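Local coordinates for protein aldose 1-epimerase (Escherichia coli, PDB 3NRE) that probably interconverts the alpha and beta anomers of aldose sugars, acting as an aldose 1-epimerase (mutarotase), at residues S47-V52 with D86-E91; F63-R68 with A139-F144. All blocks are in the same frame, centred on the assembly; numbering follows the deposited sequence.

Contact 1: residues S47-V52 with D86-E91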
loop_
_atom_site.group_PDB
_atom_site.type_symbol
_atom_site.label_atom_id
_atom_site.label_comp_id
_atom_site.label_asym_id
_atom_site.label_seq_id
_atom_site.Cartn_x
_atom_site.Cartn_y
_atom_site.Cartn_z
ATOM N N SER A 47 10.888 -1.118 0.511
ATOM C CA SER A 47 10.421 0.261 0.807
ATOM C C SER A 47 8.921 0.464 0.599
ATOM O O SER A 47 8.338 1.358 1.204
ATOM C CB SER A 47 11.144 1.261 -0.104
ATOM O OG SER A 47 12.524 1.077 -0.013
ATOM N N CYS A 48 8.334 -0.313 -0.318
ATOM C CA CYS A 48 6.911 -0.206 -0.692
ATOM C C CYS A 48 6.542 -1.412 -1.513
ATOM O O CYS A 48 7.311 -1.824 -2.383
ATOM C CB CYS A 48 6.646 1.053 -1.547
ATOM S SG CYS A 48 4.958 1.353 -1.946
ATOM N N PHE A 49 5.313 -1.929 -1.333
ATOM C CA PHE A 49 4.830 -2.974 -2.223
ATOM C C PHE A 49 3.415 -2.691 -2.671
ATOM O O PHE A 49 2.678 -1.993 -1.962
ATOM C CB PHE A 49 4.982 -4.391 -1.602
ATOM C CG PHE A 49 4.287 -4.623 -0.284
ATOM C CD1 PHE A 49 2.953 -4.974 -0.236
ATOM C CD2 PHE A 49 5.020 -4.660 0.935
ATOM C CE1 PHE A 49 2.328 -5.315 0.910
ATOM C CE2 PHE A 49 4.368 -4.937 2.119
ATOM C CZ PHE A 49 3.015 -5.274 2.110
ATOM N N PRO A 50 3.032 -3.215 -3.837
ATOM C CA PRO A 50 1.720 -2.955 -4.412
ATOM C C PRO A 50 0.717 -3.921 -3.855
ATOM O O PRO A 50 1.072 -5.039 -3.411
ATOM C CB PRO A 50 1.926 -3.228 -5.898
ATOM C CG PRO A 50 2.987 -4.307 -5.920
ATOM C CD PRO A 50 3.915 -3.933 -4.780
ATOM N N LEU A 51 -0.534 -3.465 -3.815
ATOM C CA LEU A 51 -1.644 -4.290 -3.354
ATOM C C LEU A 51 -2.592 -4.525 -4.542
ATOM O O LEU A 51 -3.227 -3.575 -5.025
ATOM C CB LEU A 51 -2.375 -3.536 -2.200
ATOM C CG LEU A 51 -1.450 -3.010 -1.067
ATOM C CD1 LEU A 51 -2.237 -2.175 -0.045
ATOM C CD2 LEU A 51 -0.685 -4.133 -0.380
ATOM N N VAL A 52 -2.634 -5.760 -5.034
ATOM C CA VAL A 52 -3.491 -6.137 -6.175
ATOM C C VAL A 52 -3.703 -7.646 -6.109
ATOM O O VAL A 52 -2.752 -8.405 -5.901
ATOM C CB VAL A 52 -2.807 -5.709 -7.508
ATOM C CG1 VAL A 52 -1.393 -6.405 -7.699
ATOM C CG2 VAL A 52 -3.689 -6.048 -8.664
ATOM N N ASP A 86 -1.773 -10.932 -4.699
ATOM C CA ASP A 86 -0.650 -11.757 -5.162
ATOM C C ASP A 86 0.521 -10.965 -5.720
ATOM O O ASP A 86 1.589 -11.513 -5.873
ATOM C CB ASP A 86 -1.103 -12.741 -6.236
ATOM C CG ASP A 86 -2.518 -13.241 -5.994
ATOM O OD1 ASP A 86 -2.730 -14.063 -5.030
ATOM O OD2 ASP A 86 -3.408 -12.767 -6.769
ATOM N N GLY A 87 0.289 -9.733 -6.110
ATOM C CA GLY A 87 1.333 -8.967 -6.767
ATOM C C GLY A 87 2.628 -8.877 -5.986
ATOM O O GLY A 87 3.732 -9.111 -6.518
ATOM N N TRP A 88 2.488 -8.556 -4.709
ATOM C CA TRP A 88 3.646 -8.425 -3.834
ATOM C C TRP A 88 4.498 -9.683 -3.674
ATOM O O TRP A 88 5.617 -9.587 -3.179
ATOM C CB TRP A 88 3.229 -7.877 -2.453
ATOM C CG TRP A 88 2.377 -8.821 -1.616
ATOM C CD1 TRP A 88 1.264 -9.539 -2.012
ATOM C CD2 TRP A 88 2.549 -9.086 -0.231
ATOM N NE1 TRP A 88 0.760 -10.227 -0.928
ATOM C CE2 TRP A 88 1.534 -9.974 0.163
ATOM C CE3 TRP A 88 3.440 -8.616 0.732
ATOM C CZ2 TRP A 88 1.392 -10.407 1.475
ATOM C CZ3 TRP A 88 3.316 -9.053 2.033
ATOM C CH2 TRP A 88 2.314 -9.958 2.402
ATOM N N LEU A 89 3.958 -10.868 -4.016
ATOM C CA LEU A 89 4.625 -12.128 -3.892
ATOM C C LEU A 89 5.130 -12.698 -5.238
ATOM O O LEU A 89 5.770 -13.748 -5.264
ATOM C CB LEU A 89 3.689 -13.158 -3.258
ATOM C CG LEU A 89 3.120 -12.763 -1.897
ATOM C CD1 LEU A 89 2.155 -13.867 -1.428
ATOM C CD2 LEU A 89 4.242 -12.567 -0.930
ATOM N N GLY A 90 4.758 -12.068 -6.317
ATOM C CA GLY A 90 5.045 -12.607 -7.674
ATOM C C GLY A 90 6.257 -11.980 -8.313
ATOM O O GLY A 90 6.771 -10.934 -7.859
ATOM N N GLU A 91 6.750 -12.620 -9.349
ATOM C CA GLU A 91 7.858 -12.058 -10.099
ATOM C C GLU A 91 7.332 -11.296 -11.320
ATOM O O GLU A 91 6.565 -11.847 -12.125
ATOM C CB GLU A 91 8.827 -13.152 -10.528
ATOM C CG GLU A 91 9.603 -13.793 -9.389
ATOM C CD GLU A 91 10.745 -14.636 -9.923
ATOM O OE1 GLU A 91 11.766 -14.043 -10.346
ATOM O OE2 GLU A 91 10.602 -15.880 -9.943
HETATM O O HOH W 1 -0.152 -7.323 -4.089
#

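Contact 2: residues F63-R68 with A139-F144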
loop_
_atom_site.group_PDB
_atom_site.type_symbol
_atom_site.label_atom_id
_atom_site.label_comp_id
_atom_site.label_asym_id
_atom_site.label_seq_id
_atom_site.Cartn_x
_atom_site.Cartn_y
_atom_site.Cartn_z
ATOM N N PHE A 63 -15.999 -15.128 0.621
ATOM C CA PHE A 63 -16.925 -14.068 0.304
ATOM C C PHE A 63 -17.916 -14.564 -0.741
ATOM O O PHE A 63 -17.668 -15.542 -1.404
ATOM C CB PHE A 63 -16.177 -12.776 -0.155
ATOM C CG PHE A 63 -15.453 -12.897 -1.462
ATOM C CD1 PHE A 63 -14.146 -13.335 -1.525
ATOM C CD2 PHE A 63 -16.094 -12.531 -2.657
ATOM C CE1 PHE A 63 -13.487 -13.432 -2.734
ATOM C CE2 PHE A 63 -15.424 -12.634 -3.871
ATOM C CZ PHE A 63 -14.129 -13.096 -3.904
ATOM N N VAL A 64 -19.045 -13.891 -0.807
ATOM C CA VAL A 64 -20.064 -14.169 -1.816
ATOM C C VAL A 64 -20.034 -13.023 -2.807
ATOM O O VAL A 64 -20.022 -11.859 -2.419
ATOM C CB VAL A 64 -21.457 -14.226 -1.230
ATOM C CG1 VAL A 64 -22.477 -14.456 -2.381
ATOM C CG2 VAL A 64 -21.590 -15.346 -0.214
ATOM N N TRP A 65 -20.017 -13.360 -4.082
ATOM C CA TRP A 65 -20.144 -12.353 -5.140
ATOM C C TRP A 65 -21.104 -12.847 -6.207
ATOM O O TRP A 65 -20.925 -13.933 -6.766
ATOM C CB TRP A 65 -18.778 -12.018 -5.724
ATOM C CG TRP A 65 -18.860 -10.923 -6.744
ATOM C CD1 TRP A 65 -18.844 -11.060 -8.095
ATOM C CD2 TRP A 65 -19.062 -9.529 -6.476
ATOM N NE1 TRP A 65 -19.005 -9.826 -8.700
ATOM C CE2 TRP A 65 -19.143 -8.872 -7.729
ATOM C CE3 TRP A 65 -19.183 -8.773 -5.303
ATOM C CZ2 TRP A 65 -19.326 -7.487 -7.841
ATOM C CZ3 TRP A 65 -19.372 -7.386 -5.418
ATOM C CH2 TRP A 65 -19.442 -6.766 -6.670
ATOM N N GLN A 66 -22.124 -12.033 -6.473
ATOM C CA GLN A 66 -23.173 -12.354 -7.452
ATOM C C GLN A 66 -23.703 -13.783 -7.272
ATOM O O GLN A 66 -23.764 -14.590 -8.214
ATOM C CB GLN A 66 -22.702 -12.048 -8.900
ATOM C CG GLN A 66 -22.796 -10.536 -9.256
ATOM C CD GLN A 66 -21.973 -10.113 -10.487
ATOM O OE1 GLN A 66 -21.832 -10.870 -11.447
ATOM N NE2 GLN A 66 -21.429 -8.892 -10.450
ATOM N N GLY A 67 -24.071 -14.082 -6.033
ATOM C CA GLY A 67 -24.596 -15.380 -5.666
ATOM C C GLY A 67 -23.664 -16.581 -5.601
ATOM O O GLY A 67 -24.143 -17.704 -5.430
ATOM N N ARG A 68 -22.351 -16.385 -5.665
ATOM C CA ARG A 68 -21.435 -17.532 -5.656
ATOM C C ARG A 68 -20.404 -17.383 -4.531
ATOM O O ARG A 68 -19.919 -16.268 -4.286
ATOM C CB ARG A 68 -20.759 -17.705 -7.014
ATOM C CG ARG A 68 -19.604 -18.707 -7.024
ATOM C CD ARG A 68 -19.254 -19.150 -8.458
ATOM N NE ARG A 68 -17.920 -19.741 -8.542
ATOM C CZ ARG A 68 -17.224 -19.888 -9.669
ATOM N NH1 ARG A 68 -17.726 -19.492 -10.836
ATOM N NH2 ARG A 68 -16.003 -20.424 -9.633
ATOM N N ALA A 139 -13.093 -15.734 -15.871
ATOM C CA ALA A 139 -14.322 -16.070 -16.618
ATOM C C ALA A 139 -15.563 -15.369 -16.033
ATOM O O ALA A 139 -16.631 -15.378 -16.657
ATOM C CB ALA A 139 -14.512 -17.582 -16.655
ATOM N N GLU A 140 -15.415 -14.737 -14.866
ATOM C CA GLU A 140 -16.510 -14.046 -14.171
ATOM C C GLU A 140 -16.128 -12.671 -13.622
ATOM O O GLU A 140 -14.972 -12.437 -13.228
ATOM C CB GLU A 140 -16.973 -14.900 -12.971
ATOM C CG GLU A 140 -17.334 -16.345 -13.299
ATOM C CD GLU A 140 -18.609 -16.467 -14.137
ATOM O OE1 GLU A 140 -19.309 -15.442 -14.360
ATOM O OE2 GLU A 140 -18.913 -17.602 -14.573
ATOM N N THR A 141 -17.119 -11.788 -13.545
ATOM C CA THR A 141 -16.957 -10.487 -12.888
ATOM C C THR A 141 -16.616 -10.653 -11.394
ATOM O O THR A 141 -17.281 -11.438 -10.732
ATOM C CB THR A 141 -18.275 -9.727 -12.969
ATOM O OG1 THR A 141 -18.608 -9.556 -14.339
ATOM C CG2 THR A 141 -18.182 -8.361 -12.264
ATOM N N LEU A 142 -15.573 -9.944 -10.908
ATOM C CA LEU A 142 -15.168 -9.935 -9.475
ATOM C C LEU A 142 -14.872 -8.519 -9.028
ATOM O O LEU A 142 -14.679 -7.636 -9.877
ATOM C CB LEU A 142 -13.955 -10.818 -9.248
ATOM C CG LEU A 142 -14.167 -12.334 -9.325
ATOM C CD1 LEU A 142 -12.852 -13.101 -9.303
ATOM C CD2 LEU A 142 -15.047 -12.823 -8.175
ATOM N N PRO A 143 -14.892 -8.261 -7.714
ATOM C CA PRO A 143 -14.640 -6.913 -7.212
ATOM C C PRO A 143 -13.154 -6.685 -6.906
ATOM O O PRO A 143 -12.516 -7.502 -6.219
ATOM C CB PRO A 143 -15.531 -6.855 -5.954
ATOM C CG PRO A 143 -15.428 -8.218 -5.388
ATOM C CD PRO A 143 -15.444 -9.124 -6.647
ATOM N N PHE A 144 -12.620 -5.594 -7.464
ATOM C CA PHE A 144 -11.213 -5.287 -7.451
ATOM C C PHE A 144 -10.884 -4.027 -6.675
ATOM O O PHE A 144 -11.665 -3.072 -6.562
ATOM C CB PHE A 144 -10.666 -5.125 -8.880
ATOM C CG PHE A 144 -10.432 -6.441 -9.641
ATOM C CD1 PHE A 144 -11.488 -7.140 -10.170
ATOM C CD2 PHE A 144 -9.149 -6.900 -9.929
ATOM C CE1 PHE A 144 -11.286 -8.309 -10.861
ATOM C CE2 PHE A 144 -8.949 -8.094 -10.662
ATOM C CZ PHE A 144 -10.009 -8.757 -11.150
HETATM O O HOH W 2 -19.521 -12.945 -10.871
#

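Contact 1: residues S47-V52 with D86-E91
Phe49 and Trp88 each hold CG between the backbone N and the carbonyl carbon (chi1 58° and 68°), and their side chains run side by side in the same direction from strand 48-51 and the 3-10 turn 87-89. The pairing belongs to the buried interior of the all-beta galactose mutarotase fold, where a loop folds over a strand of the antiparallel sheet. The result is an offset stack: the Phe49 ring and the six-membered ring of Trp88 have centroids 4.7 Å apart and planes at 24°. Trp88 CE3 sits above the rim of one Phe49 face, closest to Phe49 CE1 at 3.5 Å. Outside the pair, the Phe49 ring also stacks on His149, so an alanine here would probably leave Trp88 and His149 each without this ring to stack on and the indole freer to shift. The indole N-H of Trp88 is taken up by Gly85 O.

Between the two backbones, water 1 donates to Pro50 O and accepts from Val52 N and Trp88 N. Proline suits position 50 in that its nitrogen carries no hydrogen needing a partner, while its carbonyl serves the water. Glycine suits position 87 because a CB there would clash with Val52 CG1, which already lies 3.9 Å from Gly87 CA. Just past the strand, Val52 O accepts two N-H groups: a bond from Asp86 N of 3.0 Å, bent at the hydrogen, and a straighter but weak one from Gly87 N at 3.3 Å.

Contact 2: residues F63-R68 with A139-F144
Strands 63-65 and 142-144 meet through their side chains, their axes passing 8.6 Å apart at 112°, with Trp65 nearest Leu142 in the backbone register. The first belongs to a two-stranded beta hairpin, closed by a type I' turn from Trp65 to Arg68, that packs against the start of long strand 142-153. Gln66 and Gly67 both have positive phi in this turn, a backbone shape that glycine adopts readily.

Trp65 carries the contact. Its CG is anti to the backbone N (chi1 -176°), and the indole lies against Pro143, with the two side chains running antiparallel past one another. Pro143 CD stands over the indole face in a CH-pi contact, 3.8 Å from the five-membered-ring centroid and 15° off the normal. Leu142 CA makes a second CH-pi contact on that same face. The rigid proline ring suits the place because its CB and CG continue along the indole, facing the six-membered ring. On the opposite indole face lies Gln66 CG, so the tryptophan is sandwiched between its own neighbour and the facing strand.

Deeper in, Leu142 CD2 reaches the edge of the Phe63 ring, 4.3 Å from CE2; Phe63 also meets His263 edge-to-face. Toward the surface longer polar side chains take over. Arg68, extended from CG to NE, crosses Glu140 at about a right angle, and Arg68 NH1 stays 4.4 Å from Glu140 OE2, too long for a salt bridge, so any attraction between the charges is likely to be loose. Gln66 NE2 lies 3.8 Å from Thr141 CG2, and the amide oxygen is joined to the Thr141 backbone by water 2, which donates to Gln66 OE1 at 3.2 Å and to Thr141 O at 2.7 Å.

The centres of contacts 1 and 2 lie 22 Å apart, and their nearest atoms are about 6 Å from one another without touching. Along the chain their segments alternate: 47-52, 63-68, 86-91, then 139-144. Strand 48-51 of contact 1 pairs antiparallel with strand 142-153, whose first residues belong to contact 2, so one long strand relates the two sites. Contact 1 is buried, about 9 Å from the chain centre; contact 2 is partly buried, about 23 Å out. Together they fix two successive excursions of the chain, the hairpin at 62-71 and the loop before strand 93-97, against parts of the same sheet of the mutarotase fold.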